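Local coordinates for protein alginate lyase (Chitinophaga sp. MD30, PDB 6KCW) that cleaves the polysaccharide alginate, as a member of polysaccharide lyase family 36, at residues Y13-Y18 / S38-D42; L45-K51 / V226-Y232; G111-L116 / W197-D201; I169-T173 / Q203-K207. All blocks are in the same frame, centred on the assembly; numbering follows the deposited sequence.

Interaction 1. Residues Y13-Y18 / S38-D42; sequences YATGAY and SYISD
Ser38 OG gives a short hydrogen bond to Tyr18 O, 2.6 Å long. Its OG lies between its own backbone N and carbonyl carbon (chi1 49°), and this brings it to that oxygen. Trp33 NE1 also bonds to this hydroxyl. Beside it, Tyr18 N donates to Ser38 O. Gly16 and Ile40 form an antiparallel hydrogen-bonded pair, with Gly16 N to Ile40 O at 2.9 Å and Ile40 N to Gly16 O. At the far end Asp42 N reaches Thr15 OG1 over 3.2 Å.

Backbone atoms of Gly16 approach the Tyr39 ring: N sits over one ring face, near the rim, and Gly16 CA is 3.3 Å from Tyr39 CE2. On the sheet face opposite Tyr39, Ile40 packs against Tyr13 CB and the Tyr18 ring, which also touch each other. Its CG1 is 3.7 Å from Tyr13 CB, and its CD1 is 3.8 Å from Tyr18 CD1. Both tyrosine hydroxyls bond to Asp26 of helix 20-27.

The contact adds the short edge strand 16-17 to strand 38-41, beside the calcium site. Tyr13 and Tyr18 carry the packing on to helix 20-27, with Ile40 against them. Polar bonds run the length of the pairing and fix its register.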
loop_
_atom_site.group_PDB
_atom_site.type_symbol
_atom_site.label_atom_id
_atom_site.label_comp_id
_atom_site.label_asym_id
_atom_site.label_seq_id
_atom_site.Cartn_x
_atom_site.Cartn_y
_atom_site.Cartn_z
ATOM N N TYR A 13 -16.712 12.056 -10.142
ATOM C CA TYR A 13 -16.805 10.977 -11.112
ATOM C C TYR A 13 -18.186 10.356 -11.099
ATOM O O TYR A 13 -18.838 10.266 -10.052
ATOM C CB TYR A 13 -15.762 9.883 -10.859
ATOM C CG TYR A 13 -14.445 10.241 -11.456
ATOM C CD1 TYR A 13 -14.202 10.042 -12.815
ATOM C CD2 TYR A 13 -13.453 10.822 -10.676
ATOM C CE1 TYR A 13 -12.997 10.394 -13.378
ATOM C CE2 TYR A 13 -12.252 11.188 -11.224
ATOM C CZ TYR A 13 -12.024 10.965 -12.576
ATOM O OH TYR A 13 -10.816 11.335 -13.113
ATOM N N ALA A 14 -18.616 9.948 -12.288
ATOM C CA ALA A 14 -19.764 9.082 -12.464
ATOM C C ALA A 14 -19.468 7.683 -11.939
ATOM O O ALA A 14 -18.345 7.167 -12.061
ATOM C CB ALA A 14 -20.111 8.984 -13.950
ATOM N N THR A 15 -20.497 7.046 -11.385
ATOM C CA THR A 15 -20.439 5.599 -11.272
ATOM C C THR A 15 -20.161 5.007 -12.655
ATOM O O THR A 15 -20.728 5.439 -13.665
ATOM C CB THR A 15 -21.734 5.040 -10.682
ATOM O OG1 THR A 15 -21.882 5.493 -9.342
ATOM C CG2 THR A 15 -21.707 3.521 -10.676
ATOM N N GLY A 16 -19.246 4.059 -12.713
ATOM C CA GLY A 16 -18.825 3.507 -13.985
ATOM C C GLY A 16 -17.314 3.411 -14.072
ATOM O O GLY A 16 -16.577 3.942 -13.254
ATOM N N ALA A 17 -16.878 2.723 -15.134
ATOM C CA ALA A 17 -15.480 2.347 -15.283
ATOM C C ALA A 17 -14.566 3.561 -15.180
ATOM O O ALA A 17 -14.896 4.668 -15.617
ATOM C CB ALA A 17 -15.259 1.629 -16.621
ATOM N N TYR A 18 -13.405 3.326 -14.584
ATOM C CA TYR A 18 -12.358 4.316 -14.378
ATOM C C TYR A 18 -11.195 3.900 -15.273
ATOM O O TYR A 18 -10.619 2.819 -15.094
ATOM C CB TYR A 18 -11.977 4.347 -12.898
ATOM C CG TYR A 18 -11.013 5.421 -12.436
ATOM C CD1 TYR A 18 -11.434 6.730 -12.249
ATOM C CD2 TYR A 18 -9.692 5.101 -12.104
ATOM C CE1 TYR A 18 -10.556 7.707 -11.792
ATOM C CE2 TYR A 18 -8.806 6.064 -11.649
ATOM C CZ TYR A 18 -9.243 7.367 -11.490
ATOM O OH TYR A 18 -8.362 8.330 -11.034
ATOM N N SER A 38 -10.649 -1.110 -12.340
ATOM C CA SER A 38 -10.894 0.156 -11.664
ATOM C C SER A 38 -12.237 0.706 -12.109
ATOM O O SER A 38 -12.496 0.842 -13.312
ATOM C CB SER A 38 -9.781 1.167 -11.926
ATOM O OG SER A 38 -9.498 1.240 -13.307
ATOM N N TYR A 39 -13.078 1.020 -11.128
ATOM C CA TYR A 39 -14.478 1.340 -11.345
ATOM C C TYR A 39 -14.895 2.294 -10.235
ATOM O O TYR A 39 -14.626 2.021 -9.057
ATOM C CB TYR A 39 -15.320 0.058 -11.328
ATOM C CG TYR A 39 -16.808 0.249 -11.518
ATOM C CD1 TYR A 39 -17.648 0.481 -10.428
ATOM C CD2 TYR A 39 -17.382 0.176 -12.785
ATOM C CE1 TYR A 39 -19.023 0.653 -10.602
ATOM C CE2 TYR A 39 -18.748 0.341 -12.964
ATOM C CZ TYR A 39 -19.562 0.588 -11.872
ATOM O OH TYR A 39 -20.921 0.754 -12.038
ATOM N N ILE A 40 -15.498 3.423 -10.606
ATOM C CA ILE A 40 -16.064 4.331 -9.616
ATOM C C ILE A 40 -17.424 3.788 -9.208
ATOM O O ILE A 40 -18.344 3.698 -10.027
ATOM C CB ILE A 40 -16.179 5.766 -10.148
ATOM C CG1 ILE A 40 -14.823 6.303 -10.576
ATOM C CG2 ILE A 40 -16.701 6.698 -9.041
ATOM C CD1 ILE A 40 -13.880 6.556 -9.383
ATOM N N SER A 41 -17.551 3.424 -7.943
ATOM C CA SER A 41 -18.797 2.925 -7.377
ATOM C C SER A 41 -19.246 3.923 -6.307
ATOM O O SER A 41 -18.708 3.937 -5.193
ATOM C CB SER A 41 -18.598 1.518 -6.813
ATOM O OG SER A 41 -19.747 1.073 -6.112
ATOM N N ASP A 42 -20.212 4.778 -6.657
ATOM C CA ASP A 42 -20.824 5.722 -5.710
ATOM C C ASP A 42 -19.785 6.658 -5.092
ATOM O O ASP A 42 -19.704 6.816 -3.871
ATOM C CB ASP A 42 -21.598 4.982 -4.616
ATOM C CG ASP A 42 -23.100 5.160 -4.737
ATOM O OD1 ASP A 42 -23.576 5.565 -5.824
ATOM O OD2 ASP A 42 -23.808 4.899 -3.738
#

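Interaction 2. Residues L45-K51 / V226-Y232; sequences LRVTLLK and VDSYIYY
Arg46 runs alongside two tyrosines of the neighbouring strand, and all three side chains point the same way. Its CG is 3.4 Å from Tyr231 CE2, and its CD is 3.3 Å from Tyr229 CD1. With CG anti to the backbone N (chi1 -173°) and a bend at chi3, the chain passes between the rings. Tyr229 CE1 then lies over one face of the guanidinium, whose plane is turned 49° from that ring. Thr48 OG1 touches the same ring at CE1, 3.5 Å away.

The opposite sheet face is buried and largely apolar. Val47 CG2 meets the edge of the Tyr232 ring at CE2, 3.8 Å away, and Leu49 CD1 meets Ile230 CD1. The Tyr232 hydroxyl bonds to Thr213. Six backbone hydrogen bonds join strands 45-49 and 228-232 in regular antiparallel register. This pairing is part of the larger sheet of the lyase's concanavalin-like beta sandwich.

Beyond Leu49 the contact becomes looser and more polar. One water bridges Leu49 O and Val226 O. Asp227 OD1 accepts from Lys51 N at 3.0 Å and forms a salt bridge with Lys51 NZ at 3.5 Å.

With Arg46 cut back to an alanine, a gap would probably open between Tyr229 and Tyr231, leaving their rings freer to turn. The arginine thus serves mainly through its aliphatic chain and guanidinium face, whereas the exposed end relies on charge and water.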
loop_
_atom_site.group_PDB
_atom_site.type_symbol
_atom_site.label_atom_id
_atom_site.label_comp_id
_atom_site.label_asym_id
_atom_site.label_seq_id
_atom_site.Cartn_x
_atom_site.Cartn_y
_atom_site.Cartn_z
ATOM N N LEU A 45 -13.468 4.600 -5.312
ATOM C CA LEU A 45 -12.741 3.795 -6.286
ATOM C C LEU A 45 -12.804 2.329 -5.874
ATOM O O LEU A 45 -12.254 1.941 -4.837
ATOM C CB LEU A 45 -11.295 4.269 -6.402
ATOM C CG LEU A 45 -10.300 3.447 -7.218
ATOM C CD1 LEU A 45 -10.851 3.046 -8.593
ATOM C CD2 LEU A 45 -9.015 4.243 -7.363
ATOM N N ARG A 46 -13.463 1.519 -6.691
ATOM C CA ARG A 46 -13.513 0.078 -6.486
ATOM C C ARG A 46 -12.459 -0.594 -7.348
ATOM O O ARG A 46 -12.430 -0.398 -8.570
ATOM C CB ARG A 46 -14.886 -0.486 -6.822
ATOM C CG ARG A 46 -15.038 -1.951 -6.478
ATOM C CD ARG A 46 -16.331 -2.477 -7.082
ATOM N NE ARG A 46 -16.238 -2.557 -8.536
ATOM C CZ ARG A 46 -17.288 -2.687 -9.345
ATOM N NH1 ARG A 46 -18.528 -2.734 -8.847
ATOM N NH2 ARG A 46 -17.102 -2.758 -10.660
ATOM N N VAL A 47 -11.607 -1.389 -6.712
ATOM C CA VAL A 47 -10.634 -2.226 -7.398
ATOM C C VAL A 47 -11.106 -3.672 -7.333
ATOM O O VAL A 47 -11.594 -4.131 -6.294
ATOM C CB VAL A 47 -9.228 -2.057 -6.787
ATOM C CG1 VAL A 47 -8.244 -3.045 -7.412
ATOM C CG2 VAL A 47 -8.737 -0.624 -6.988
ATOM N N THR A 48 -10.964 -4.394 -8.442
ATOM C CA THR A 48 -11.374 -5.791 -8.522
ATOM C C THR A 48 -10.174 -6.716 -8.347
ATOM O O THR A 48 -9.141 -6.532 -8.999
ATOM C CB THR A 48 -12.052 -6.106 -9.860
ATOM O OG1 THR A 48 -13.215 -5.287 -10.021
ATOM C CG2 THR A 48 -12.482 -7.563 -9.900
ATOM N N LEU A 49 -10.317 -7.713 -7.479
ATOM C CA LEU A 49 -9.409 -8.853 -7.439
ATOM C C LEU A 49 -10.128 -10.045 -8.063
ATOM O O LEU A 49 -11.128 -10.526 -7.514
ATOM C CB LEU A 49 -8.967 -9.178 -6.015
ATOM C CG LEU A 49 -8.318 -8.065 -5.186
ATOM C CD1 LEU A 49 -8.099 -8.532 -3.754
ATOM C CD2 LEU A 49 -7.021 -7.606 -5.819
ATOM N N LEU A 50 -9.619 -10.521 -9.203
ATOM C CA LEU A 50 -10.278 -11.599 -9.926
ATOM C C LEU A 50 -9.981 -12.955 -9.306
ATOM O O LEU A 50 -8.888 -13.215 -8.789
ATOM C CB LEU A 50 -9.877 -11.624 -11.403
ATOM C CG LEU A 50 -9.890 -10.354 -12.241
ATOM C CD1 LEU A 50 -9.184 -10.593 -13.549
ATOM C CD2 LEU A 50 -11.313 -9.915 -12.489
ATOM N N LYS A 51 -10.974 -13.830 -9.389
ATOM C CA LYS A 51 -10.834 -15.194 -8.914
ATOM C C LYS A 51 -9.717 -15.926 -9.662
ATOM O O LYS A 51 -9.412 -15.632 -10.825
ATOM C CB LYS A 51 -12.165 -15.925 -9.094
ATOM C CG LYS A 51 -12.608 -16.012 -10.548
ATOM C CD LYS A 51 -13.902 -16.779 -10.731
ATOM C CE LYS A 51 -14.343 -16.619 -12.154
ATOM N NZ LYS A 51 -13.968 -15.253 -12.612
ATOM N N VAL A 226 -13.612 -16.587 -5.980
ATOM C CA VAL A 226 -14.609 -15.623 -6.436
ATOM C C VAL A 226 -13.956 -14.269 -6.694
ATOM O O VAL A 226 -12.896 -13.945 -6.154
ATOM C CB VAL A 226 -15.772 -15.446 -5.431
ATOM C CG1 VAL A 226 -16.585 -16.723 -5.315
ATOM C CG2 VAL A 226 -15.241 -15.007 -4.070
ATOM N N ASP A 227 -14.618 -13.472 -7.535
ATOM C CA ASP A 227 -14.251 -12.071 -7.668
ATOM C C ASP A 227 -14.594 -11.358 -6.369
ATOM O O ASP A 227 -15.642 -11.609 -5.772
ATOM C CB ASP A 227 -14.987 -11.416 -8.843
ATOM C CG ASP A 227 -14.583 -11.992 -10.210
ATOM O OD1 ASP A 227 -13.494 -12.582 -10.331
ATOM O OD2 ASP A 227 -15.357 -11.842 -11.179
ATOM N N SER A 228 -13.692 -10.488 -5.913
ATOM C CA SER A 228 -13.900 -9.710 -4.697
ATOM C C SER A 228 -13.496 -8.263 -4.941
ATOM O O SER A 228 -12.748 -7.955 -5.873
ATOM C CB SER A 228 -13.121 -10.287 -3.514
ATOM O OG SER A 228 -13.853 -11.325 -2.888
ATOM N N TYR A 229 -13.996 -7.372 -4.085
ATOM C CA TYR A 229 -13.897 -5.941 -4.329
ATOM C C TYR A 229 -13.383 -5.212 -3.091
ATOM O O TYR A 229 -13.653 -5.615 -1.955
ATOM C CB TYR A 229 -15.263 -5.383 -4.773
ATOM C CG TYR A 229 -15.835 -6.120 -5.984
ATOM C CD1 TYR A 229 -15.530 -5.719 -7.280
ATOM C CD2 TYR A 229 -16.663 -7.228 -5.818
ATOM C CE1 TYR A 229 -16.048 -6.392 -8.384
ATOM C CE2 TYR A 229 -17.177 -7.917 -6.912
ATOM C CZ TYR A 229 -16.867 -7.497 -8.190
ATOM O OH TYR A 229 -17.384 -8.184 -9.268
ATOM N N ILE A 230 -12.610 -4.153 -3.330
ATOM C CA ILE A 230 -12.114 -3.262 -2.290
ATOM C C ILE A 230 -12.380 -1.832 -2.745
ATOM O O ILE A 230 -12.215 -1.506 -3.927
ATOM C CB ILE A 230 -10.607 -3.493 -2.017
ATOM C CG1 ILE A 230 -10.358 -4.920 -1.519
ATOM C CG2 ILE A 230 -10.057 -2.469 -1.027
ATOM C CD1 ILE A 230 -8.938 -5.378 -1.674
ATOM N N TYR A 231 -12.803 -0.979 -1.821
ATOM C CA TYR A 231 -13.161 0.392 -2.150
ATOM C C TYR A 231 -12.259 1.367 -1.406
ATOM O O TYR A 231 -12.123 1.285 -0.182
ATOM C CB TYR A 231 -14.619 0.663 -1.800
ATOM C CG TYR A 231 -15.622 -0.300 -2.405
ATOM C CD1 TYR A 231 -15.898 -1.521 -1.798
ATOM C CD2 TYR A 231 -16.314 0.024 -3.562
ATOM C CE1 TYR A 231 -16.832 -2.389 -2.335
ATOM C CE2 TYR A 231 -17.249 -0.838 -4.101
ATOM C CZ TYR A 231 -17.499 -2.037 -3.481
ATOM O OH TYR A 231 -18.418 -2.892 -4.016
ATOM N N TYR A 232 -11.661 2.297 -2.145
ATOM C CA TYR A 232 -10.856 3.373 -1.589
ATOM C C TYR A 232 -11.549 4.720 -1.788
ATOM O O TYR A 232 -12.369 4.900 -2.695
ATOM C CB TYR A 232 -9.462 3.397 -2.234
ATOM C CG TYR A 232 -8.741 2.061 -2.188
ATOM C CD1 TYR A 232 -8.113 1.626 -1.023
ATOM C CD2 TYR A 232 -8.679 1.237 -3.309
ATOM C CE1 TYR A 232 -7.450 0.409 -0.979
ATOM C CE2 TYR A 232 -8.033 0.023 -3.264
ATOM C CZ TYR A 232 -7.415 -0.383 -2.095
ATOM O OH TYR A 232 -6.764 -1.590 -2.039
HETATM O O HOH W 1 -10.794 -12.401 -5.720
#

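Interaction 3. Residues G111-L116 / W197-D201; sequences GNGGTL and WTTND
Two backbone hydrogen bonds converge on Gly111 O. Thr199 N and Asn200 N each donate to it over 3.0 Å. The bond from Asn200 N is the straighter, with 157° at the hydrogen against 139° for Thr199 N. One carbonyl thus holds two successive amides of the loop.

Close contacts of polar side chains surround this point. Thr199 OG1 sits 3.2 Å from Gly111 CA, where a side chain at Gly111 would collide with it. Asn112 OD1 touches Asn200 CB at 3.5 Å, and the two amide planes stand nearly perpendicular, 81° apart.

Packing round Trp197 lies further along the strand. Its six-membered ring reaches toward strand 113-116. Its CH2 lies 3.8 Å from Leu116 CB, and Thr115 O approaches its edge at CZ3. Thr198 CG2 rests by the backbone of Gly113. Ile134 and Ile169 also touch the Trp197 ring, which is therefore lodged between the two sheets of the sandwich.

The contact ties the loop between strands 188-195 and 206-215 to the start of strand 113-122. The bonds use backbone groups only, but the close approach depends on Gly111 having no side chain. The tryptophan anchors the loop in the core.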
loop_
_atom_site.group_PDB
_atom_site.type_symbol
_atom_site.label_atom_id
_atom_site.label_comp_id
_atom_site.label_asym_id
_atom_site.label_seq_id
_atom_site.Cartn_x
_atom_site.Cartn_y
_atom_site.Cartn_z
ATOM N N GLY A 111 20.774 -2.775 1.134
ATOM C CA GLY A 111 20.909 -1.381 1.510
ATOM C C GLY A 111 20.499 -0.382 0.453
ATOM O O GLY A 111 20.819 0.808 0.589
ATOM N N ASN A 112 19.771 -0.823 -0.579
ATOM C CA ASN A 112 19.450 -0.014 -1.747
ATOM C C ASN A 112 17.967 0.322 -1.874
ATOM O O ASN A 112 17.581 0.955 -2.862
ATOM C CB ASN A 112 19.901 -0.733 -3.041
ATOM C CG ASN A 112 21.412 -0.929 -3.124
ATOM O OD1 ASN A 112 22.182 -0.139 -2.587
ATOM N ND2 ASN A 112 21.838 -1.983 -3.812
ATOM N N GLY A 113 17.121 -0.105 -0.947
ATOM C CA GLY A 113 15.729 0.305 -1.016
ATOM C C GLY A 113 14.837 -0.527 -0.127
ATOM O O GLY A 113 15.251 -1.519 0.472
ATOM N N GLY A 114 13.583 -0.087 -0.044
ATOM C CA GLY A 114 12.545 -0.816 0.663
ATOM C C GLY A 114 11.193 -0.249 0.297
ATOM O O GLY A 114 11.085 0.631 -0.559
ATOM N N THR A 115 10.151 -0.778 0.945
ATOM C CA THR A 115 8.795 -0.246 0.805
ATOM C C THR A 115 8.072 -0.241 2.144
ATOM O O THR A 115 8.340 -1.062 3.026
ATOM C CB THR A 115 7.918 -1.034 -0.174
ATOM O OG1 THR A 115 7.985 -2.431 0.142
ATOM C CG2 THR A 115 8.320 -0.766 -1.612
ATOM N N LEU A 116 7.124 0.693 2.268
ATOM C CA LEU A 116 6.154 0.732 3.353
ATOM C C LEU A 116 4.803 0.481 2.682
ATOM O O LEU A 116 4.253 1.375 2.036
ATOM C CB LEU A 116 6.209 2.077 4.081
ATOM C CG LEU A 116 5.733 2.275 5.534
ATOM C CD1 LEU A 116 5.894 3.731 5.956
ATOM C CD2 LEU A 116 4.283 1.821 5.725
ATOM N N TRP A 197 16.119 2.418 6.418
ATOM C CA TRP A 197 15.643 2.013 5.099
ATOM C C TRP A 197 16.778 1.579 4.189
ATOM O O TRP A 197 16.661 0.570 3.487
ATOM C CB TRP A 197 14.892 3.150 4.403
ATOM C CG TRP A 197 13.658 3.577 5.097
ATOM C CD1 TRP A 197 13.498 4.694 5.833
ATOM C CD2 TRP A 197 12.397 2.892 5.110
ATOM N NE1 TRP A 197 12.218 4.756 6.318
ATOM C CE2 TRP A 197 11.519 3.662 5.885
ATOM C CE3 TRP A 197 11.931 1.703 4.538
ATOM C CZ2 TRP A 197 10.191 3.287 6.114
ATOM C CZ3 TRP A 197 10.624 1.328 4.765
ATOM C CH2 TRP A 197 9.766 2.119 5.551
ATOM N N THR A 198 17.865 2.346 4.184
ATOM C CA THR A 198 18.940 2.190 3.221
ATOM C C THR A 198 20.275 2.379 3.929
ATOM O O THR A 198 20.359 3.043 4.971
ATOM C CB THR A 198 18.803 3.217 2.084
ATOM O OG1 THR A 198 18.820 4.536 2.636
ATOM C CG2 THR A 198 17.483 3.043 1.339
ATOM N N THR A 199 21.331 1.782 3.357
ATOM C CA THR A 199 22.685 2.187 3.697
ATOM C C THR A 199 23.391 2.903 2.553
ATOM O O THR A 199 24.463 3.482 2.772
ATOM C CB THR A 199 23.525 0.988 4.169
ATOM O OG1 THR A 199 23.294 -0.144 3.325
ATOM C CG2 THR A 199 23.167 0.628 5.613
ATOM N N ASN A 200 22.798 2.914 1.362
ATOM C CA ASN A 200 23.288 3.673 0.214
ATOM C C ASN A 200 22.514 4.986 0.127
ATOM O O ASN A 200 21.315 4.979 -0.177
ATOM C CB ASN A 200 23.110 2.861 -1.066
ATOM C CG ASN A 200 23.426 3.659 -2.316
ATOM O OD1 ASN A 200 24.222 4.593 -2.298
ATOM N ND2 ASN A 200 22.787 3.288 -3.426
ATOM N N ASP A 201 23.208 6.112 0.364
ATOM C CA ASP A 201 22.576 7.433 0.352
ATOM C C ASP A 201 22.030 7.825 -1.019
ATOM O O ASP A 201 21.156 8.685 -1.089
ATOM C CB ASP A 201 23.558 8.518 0.804
ATOM C CG ASP A 201 23.767 8.545 2.307
ATOM O OD1 ASP A 201 22.877 8.083 3.047
ATOM O OD2 ASP A 201 24.834 9.040 2.746
#

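Interaction 4. Residues I169-T173 / Q203-K207; sequences IKSNT and QRLIK
Asn172 O is gripped by two nitrogens of Arg204. NE donates over 3.0 Å, in both the carbonyl plane and the guanidinium plane. NH2 adds a weak bond to the same oxygen. Arg204 CG stands between its own backbone N and carbonyl carbon (chi1 55°), and the chain bends at chi3 to bring the guanidinium edge to this oxygen. Thr173 CG2 lies alongside, 3.5 Å from Arg204 NH2.

In the other direction, Ser171 OG donates to Arg204 O over 2.9 Å, from a point tilted 30° out of the carbonyl plane.

These bonds tie the loop after strand 162-170 to the one leading into strand 206-215. The two strands belong to different sheets of the beta sandwich. Between the sheets, Ile169 and Ile206 slide past each other in opposite directions. Ile169 CG2 comes within 3.7 Å of Ile206 CD1, which also rests on Ser171 OG. Phe96, Ile98 and Tyr72 close around the pair.

Replacing Arg204 with a leucine would probably leave Asn172 O without its side-chain donors and Glu243 O without its bond from NH1.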
loop_
_atom_site.group_PDB
_atom_site.type_symbol
_atom_site.label_atom_id
_atom_site.label_comp_id
_atom_site.label_asym_id
_atom_site.label_seq_id
_atom_site.Cartn_x
_atom_site.Cartn_y
_atom_site.Cartn_z
ATOM N N ILE A 169 6.263 8.289 6.502
ATOM C CA ILE A 169 7.552 7.672 6.202
ATOM C C ILE A 169 8.625 8.753 6.199
ATOM O O ILE A 169 8.391 9.884 5.763
ATOM C CB ILE A 169 7.517 6.913 4.857
ATOM C CG1 ILE A 169 8.802 6.118 4.643
ATOM C CG2 ILE A 169 7.327 7.870 3.700
ATOM C CD1 ILE A 169 8.787 5.356 3.397
ATOM N N LYS A 170 9.799 8.407 6.716
ATOM C CA LYS A 170 10.936 9.317 6.757
ATOM C C LYS A 170 12.186 8.540 6.377
ATOM O O LYS A 170 12.447 7.473 6.942
ATOM C CB LYS A 170 11.078 9.934 8.146
ATOM C CG LYS A 170 12.240 10.885 8.337
ATOM C CD LYS A 170 12.457 11.058 9.833
ATOM C CE LYS A 170 12.910 12.461 10.188
ATOM N NZ LYS A 170 14.387 12.578 10.228
ATOM N N SER A 171 12.940 9.064 5.412
ATOM C CA SER A 171 14.221 8.474 5.045
ATOM C C SER A 171 15.176 8.430 6.235
ATOM O O SER A 171 15.138 9.284 7.129
ATOM C CB SER A 171 14.866 9.275 3.919
ATOM O OG SER A 171 13.936 9.509 2.893
ATOM N N ASN A 172 16.053 7.424 6.230
ATOM C CA ASN A 172 17.185 7.420 7.139
ATOM C C ASN A 172 18.355 8.088 6.425
ATOM O O ASN A 172 18.240 8.509 5.272
ATOM C CB ASN A 172 17.494 6.002 7.622
ATOM C CG ASN A 172 18.221 5.149 6.569
ATOM O OD1 ASN A 172 17.601 4.594 5.650
ATOM N ND2 ASN A 172 19.536 5.024 6.717
ATOM N N THR A 173 19.472 8.249 7.128
ATOM C CA THR A 173 20.702 8.768 6.545
ATOM C C THR A 173 21.825 7.765 6.778
ATOM O O THR A 173 21.930 7.191 7.866
ATOM C CB THR A 173 21.114 10.105 7.167
ATOM O OG1 THR A 173 21.494 9.884 8.529
ATOM C CG2 THR A 173 19.991 11.092 7.145
ATOM N N GLN A 203 20.156 6.087 -2.704
ATOM C CA GLN A 203 18.858 5.432 -2.790
ATOM C C GLN A 203 17.972 5.734 -1.580
ATOM O O GLN A 203 17.001 5.014 -1.349
ATOM C CB GLN A 203 19.044 3.920 -2.932
ATOM C CG GLN A 203 19.688 3.446 -4.248
ATOM C CD GLN A 203 18.832 3.763 -5.469
ATOM O OE1 GLN A 203 17.653 4.119 -5.352
ATOM N NE2 GLN A 203 19.427 3.651 -6.646
ATOM N N ARG A 204 18.287 6.768 -0.793
ATOM C CA ARG A 204 17.595 6.990 0.478
ATOM C C ARG A 204 16.250 7.684 0.335
ATOM O O ARG A 204 15.480 7.685 1.299
ATOM C CB ARG A 204 18.464 7.821 1.419
ATOM C CG ARG A 204 18.906 9.134 0.812
ATOM C CD ARG A 204 19.885 9.825 1.737
ATOM N NE ARG A 204 19.179 10.228 2.945
ATOM C CZ ARG A 204 18.700 11.446 3.161
ATOM N NH1 ARG A 204 18.878 12.401 2.262
ATOM N NH2 ARG A 204 18.049 11.700 4.279
ATOM N N LEU A 205 15.944 8.249 -0.829
ATOM C CA LEU A 205 14.777 9.106 -0.990
ATOM C C LEU A 205 13.498 8.308 -1.214
ATOM O O LEU A 205 13.496 7.259 -1.858
ATOM C CB LEU A 205 14.980 10.059 -2.165
ATOM C CG LEU A 205 16.191 10.965 -1.950
ATOM C CD1 LEU A 205 16.315 12.016 -3.034
ATOM C CD2 LEU A 205 16.081 11.612 -0.602
ATOM N N ILE A 206 12.402 8.815 -0.654
ATOM C CA ILE A 206 11.085 8.357 -1.070
ATOM C C ILE A 206 10.892 8.764 -2.521
ATOM O O ILE A 206 10.976 9.949 -2.868
ATOM C CB ILE A 206 9.981 8.941 -0.182
ATOM C CG1 ILE A 206 10.168 8.496 1.263
ATOM C CG2 ILE A 206 8.639 8.505 -0.686
ATOM C CD1 ILE A 206 10.193 9.639 2.197
ATOM N N LYS A 207 10.640 7.783 -3.379
ATOM C CA LYS A 207 10.609 8.016 -4.810
ATOM C C LYS A 207 9.227 7.874 -5.425
ATOM O O LYS A 207 8.911 8.601 -6.368
ATOM C CB LYS A 207 11.578 7.066 -5.521
ATOM C CG LYS A 207 13.026 7.528 -5.447
ATOM C CD LYS A 207 13.947 6.557 -6.141
ATOM C CE LYS A 207 15.218 7.265 -6.597
ATOM N NZ LYS A 207 15.898 8.009 -5.483
HETATM O O HOH W 2 15.792 6.294 3.283
#

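How the interactions relate
Interactions 1 and 2 lie in one sheet and share a border. Strand 38-41 pairs with the next strand, 44-49, through a probable hydrogen bond from Arg46 N to Tyr39 O. Both are partly buried and rest on antiparallel backbone ladders, interaction 1 at the sheet's edge near the calcium ion. Interactions 3 and 4 are buried, sit on the opposite side of the chain's centre and touch each other. Their centres are about 7 Å apart, while those of interactions 1 and 3 are about 36 Å apart. Asn172 OD1 probably accepts from Thr198 N, joining them. Neither has a strand ladder: loop amides and side-chain donors grip single carbonyls, beside residues packed between the sheets.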